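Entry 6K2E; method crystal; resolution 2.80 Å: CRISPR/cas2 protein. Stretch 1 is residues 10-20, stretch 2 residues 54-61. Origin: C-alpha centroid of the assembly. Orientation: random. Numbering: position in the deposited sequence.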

# COMPACT_ATOMS: atom_id res chain seq x y z
N TYR A 10 -4.68 -3.92 -3.33
CA TYR A 10 -5.22 -5.22 -3.72
C TYR A 10 -4.32 -5.94 -4.70
O TYR A 10 -3.56 -5.33 -5.46
CB TYR A 10 -6.64 -5.14 -4.32
CG TYR A 10 -6.76 -4.46 -5.66
CD1 TYR A 10 -6.76 -5.18 -6.85
CD2 TYR A 10 -6.93 -3.10 -5.73
CE1 TYR A 10 -6.88 -4.53 -8.07
CE2 TYR A 10 -7.08 -2.47 -6.92
CZ TYR A 10 -7.04 -3.17 -8.09
OH TYR A 10 -7.19 -2.49 -9.28
N ASP A 11 -4.40 -7.24 -4.66
CA ASP A 11 -3.70 -8.11 -5.59
C ASP A 11 -4.68 -9.25 -5.88
O ASP A 11 -4.86 -10.15 -5.06
CB ASP A 11 -2.39 -8.58 -5.00
CG ASP A 11 -1.64 -9.45 -5.95
OD1 ASP A 11 -1.10 -8.91 -6.93
OD2 ASP A 11 -1.60 -10.68 -5.70
N VAL A 12 -5.43 -9.10 -6.97
CA VAL A 12 -6.47 -10.06 -7.35
C VAL A 12 -6.21 -10.49 -8.78
O VAL A 12 -5.52 -9.81 -9.55
CB VAL A 12 -7.91 -9.52 -7.18
CG1 VAL A 12 -8.13 -8.96 -5.78
CG2 VAL A 12 -8.29 -8.51 -8.24
N ASN A 13 -6.77 -11.65 -9.13
CA ASN A 13 -6.71 -12.19 -10.49
C ASN A 13 -7.36 -11.24 -11.50
O ASN A 13 -8.24 -10.44 -11.16
CB ASN A 13 -7.41 -13.55 -10.51
CG ASN A 13 -7.26 -14.27 -11.82
OD1 ASN A 13 -8.12 -14.17 -12.71
ND2 ASN A 13 -6.16 -14.99 -11.95
N VAL A 14 -6.91 -11.32 -12.75
CA VAL A 14 -7.31 -10.36 -13.77
C VAL A 14 -8.79 -10.46 -14.12
O VAL A 14 -9.40 -9.45 -14.49
CB VAL A 14 -6.39 -10.54 -15.00
CG1 VAL A 14 -6.66 -11.84 -15.74
CG2 VAL A 14 -6.48 -9.37 -15.96
N GLU A 15 -9.41 -11.63 -13.90
CA GLU A 15 -10.85 -11.77 -14.13
C GLU A 15 -11.67 -10.98 -13.11
O GLU A 15 -12.83 -10.64 -13.38
CB GLU A 15 -11.27 -13.24 -14.13
CG GLU A 15 -10.69 -14.10 -15.24
CD GLU A 15 -11.66 -14.40 -16.39
OE1 GLU A 15 -11.76 -13.60 -17.34
OE2 GLU A 15 -12.33 -15.45 -16.35
N ARG A 16 -11.09 -10.70 -11.94
CA ARG A 16 -11.77 -10.01 -10.85
C ARG A 16 -11.30 -8.58 -10.63
O ARG A 16 -11.81 -7.93 -9.71
CB ARG A 16 -11.60 -10.78 -9.55
CG ARG A 16 -12.35 -12.07 -9.51
CD ARG A 16 -11.69 -13.07 -8.62
NE ARG A 16 -11.60 -14.36 -9.28
CZ ARG A 16 -10.65 -15.24 -9.03
NH1 ARG A 16 -9.72 -14.96 -8.15
NH2 ARG A 16 -10.64 -16.41 -9.67
N VAL A 17 -10.40 -8.06 -11.48
CA VAL A 17 -9.76 -6.76 -11.22
C VAL A 17 -10.77 -5.62 -11.35
O VAL A 17 -10.73 -4.65 -10.58
CB VAL A 17 -8.55 -6.57 -12.16
CG1 VAL A 17 -8.24 -5.09 -12.50
CG2 VAL A 17 -7.34 -7.21 -11.56
N ASN A 18 -11.73 -5.76 -12.25
CA ASN A 18 -12.68 -4.69 -12.42
C ASN A 18 -13.72 -4.64 -11.31
O ASN A 18 -14.12 -3.54 -10.89
CB ASN A 18 -13.38 -4.83 -13.76
CG ASN A 18 -13.70 -3.50 -14.35
OD1 ASN A 18 -14.87 -3.14 -14.49
ND2 ASN A 18 -12.66 -2.74 -14.66
N ARG A 19 -14.08 -5.79 -10.76
CA ARG A 19 -15.04 -5.79 -9.68
C ARG A 19 -14.43 -5.25 -8.40
O ARG A 19 -15.09 -4.47 -7.70
CB ARG A 19 -15.54 -7.22 -9.43
CG ARG A 19 -16.20 -7.90 -10.60
CD ARG A 19 -16.56 -9.34 -10.27
NE ARG A 19 -17.60 -9.37 -9.25
CZ ARG A 19 -17.81 -10.38 -8.40
NH1 ARG A 19 -17.04 -11.47 -8.44
NH2 ARG A 19 -18.79 -10.28 -7.51
N VAL A 20 -13.14 -5.51 -8.17
CA VAL A 20 -12.47 -4.98 -6.98
C VAL A 20 -12.25 -3.48 -7.13
O VAL A 20 -12.50 -2.71 -6.20
CB VAL A 20 -11.15 -5.74 -6.73
CG1 VAL A 20 -10.28 -5.04 -5.70
CG2 VAL A 20 -11.43 -7.13 -6.23
N ARG A 54 -16.72 -11.10 -0.51
CA ARG A 54 -17.56 -11.88 -1.41
C ARG A 54 -17.05 -11.85 -2.84
O ARG A 54 -17.51 -12.66 -3.65
CB ARG A 54 -19.00 -11.36 -1.36
CG ARG A 54 -19.60 -11.38 0.05
CD ARG A 54 -21.14 -11.37 0.11
NE ARG A 54 -21.76 -12.12 -0.98
CZ ARG A 54 -21.91 -13.44 -1.00
NH1 ARG A 54 -21.53 -14.18 0.04
NH2 ARG A 54 -22.48 -14.03 -2.04
N ILE A 55 -16.05 -11.03 -3.14
CA ILE A 55 -15.46 -10.97 -4.47
C ILE A 55 -14.22 -11.83 -4.56
O ILE A 55 -14.06 -12.61 -5.51
CB ILE A 55 -15.13 -9.51 -4.85
CG1 ILE A 55 -16.39 -8.69 -5.13
CG2 ILE A 55 -14.24 -9.47 -6.08
CD1 ILE A 55 -16.08 -7.26 -5.55
N VAL A 56 -13.35 -11.73 -3.55
CA VAL A 56 -12.04 -12.37 -3.60
C VAL A 56 -12.20 -13.88 -3.48
O VAL A 56 -13.05 -14.39 -2.73
CB VAL A 56 -11.08 -11.80 -2.54
CG1 VAL A 56 -10.85 -10.32 -2.79
CG2 VAL A 56 -11.57 -12.06 -1.12
N LYS A 57 -11.44 -14.58 -4.29
CA LYS A 57 -11.42 -16.03 -4.36
C LYS A 57 -9.98 -16.41 -4.65
O LYS A 57 -9.28 -15.64 -5.30
CB LYS A 57 -12.34 -16.57 -5.47
CG LYS A 57 -13.82 -16.55 -5.15
CD LYS A 57 -14.70 -16.10 -6.33
CE LYS A 57 -16.04 -15.48 -5.84
NZ LYS A 57 -16.30 -14.12 -6.47
N GLU A 58 -9.53 -17.54 -4.08
CA GLU A 58 -8.55 -18.41 -4.74
C GLU A 58 -7.18 -17.71 -4.95
O GLU A 58 -6.78 -17.41 -6.08
CB GLU A 58 -9.17 -18.90 -6.07
CG GLU A 58 -8.59 -19.99 -6.89
CD GLU A 58 -8.44 -19.51 -8.33
OE1 GLU A 58 -8.71 -18.32 -8.60
OE2 GLU A 58 -8.19 -20.36 -9.20
N ASP A 59 -6.56 -17.38 -3.82
CA ASP A 59 -5.27 -16.65 -3.72
C ASP A 59 -5.32 -15.20 -4.20
O ASP A 59 -4.28 -14.61 -4.45
CB ASP A 59 -4.12 -17.41 -4.41
CG ASP A 59 -3.69 -18.65 -3.63
OD1 ASP A 59 -2.96 -19.51 -4.20
OD2 ASP A 59 -4.07 -18.79 -2.44
N ASP A 60 -6.49 -14.59 -4.23
CA ASP A 60 -6.61 -13.15 -4.29
C ASP A 60 -6.36 -12.55 -2.93
O ASP A 60 -6.69 -13.15 -1.90
CB ASP A 60 -8.00 -12.70 -4.71
CG ASP A 60 -8.25 -12.90 -6.15
OD1 ASP A 60 -7.39 -13.47 -6.86
OD2 ASP A 60 -9.35 -12.48 -6.54
N SER A 61 -5.85 -11.32 -2.93
CA SER A 61 -5.39 -10.67 -1.71
C SER A 61 -5.79 -9.20 -1.71
O SER A 61 -5.64 -8.52 -2.73
CB SER A 61 -3.88 -10.82 -1.61
OG SER A 61 -3.50 -10.81 -0.26

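Three residues lose the most surface to the opposite stretch: Ile55 and Arg16, nearly equal, then Arg19. Around them, an antiparallel backbone pairing and one well-placed aspartate complete a contact that buries 591 Å² in all.

Ile55 is the apolar centre. Its CA-to-CB bond points toward the first stretch, and with chi1 in m and chi2 in t the side chain extends against the helix that carries Arg19 and Val20. There Ile55 CG2 meets Val20 CG2 at 3.7 Å, while Ile55 CD1 lies 3.7 Å from the backbone O of Arg19. A branched hydrocarbon suits this buried site: it fills space against a helix surface and has no polar group to satisfy. Arg19 closes over it from the exposed side, its guanidinium laying a face over Ile55 CG1, which is 3.7 Å from Arg19 NH2. Arginine does this well, since its flat, delocalised group can cover hydrocarbon while its edge stays free for polar surroundings. That edge is not wholly comfortable: Arg19 NH1 lies 3.4 Å from Lys57 NZ, two like charges that cannot bond to each other. Lys57 NZ instead donates to Ile55 O, within its own stretch, at 2.9 Å.

Arg16 supplies the polar counterpart. Its CA-to-CB bond also points toward the second stretch, and its long chain carries the guanidinium to two carboxylates near the plane of the group, where its N-H bonds are directed. Arg16 NH1 donates to Asp60 OD2 at 3.0 Å and Arg16 NH2 to Glu58 OE1 at 2.9 Å; both are salt bridges with nearly straight hydrogen bonds. Lys57 CB lies over one face. Glu58 is exposed and poorly ordered, so its bridge is probably the less firmly fixed, whereas Asp60 is buried, where a charged partner matters more.

Asp60 uses both carboxylate oxygens. While OD2 binds Arg16, Asp60 OD1 accepts a hydrogen bond from the backbone N of Asn13 at 3.0 Å, so one short side chain holds the turn at both ends, through Asn13 N and the side chain of Arg16. Val12 packs beside it, with Val12 CB 3.4 Å from Asp60 OD2, and reaches Val56 more loosely, Val12 CG1 to Val56 CG1 at 4.3 Å.

Next to this aspartate the main chains pair directly. Asp11 N donates to Ser61 O, and Ser61 N to Asp11 O, each at 2.6 Å, forming an antiparallel bridge. Both side chains lie on the same face of the sheet, Asp11 CB and Ser61 CB 4.3 Å apart; the small serine fits its buried position, and its OG is hydrogen-bonded elsewhere in the structure.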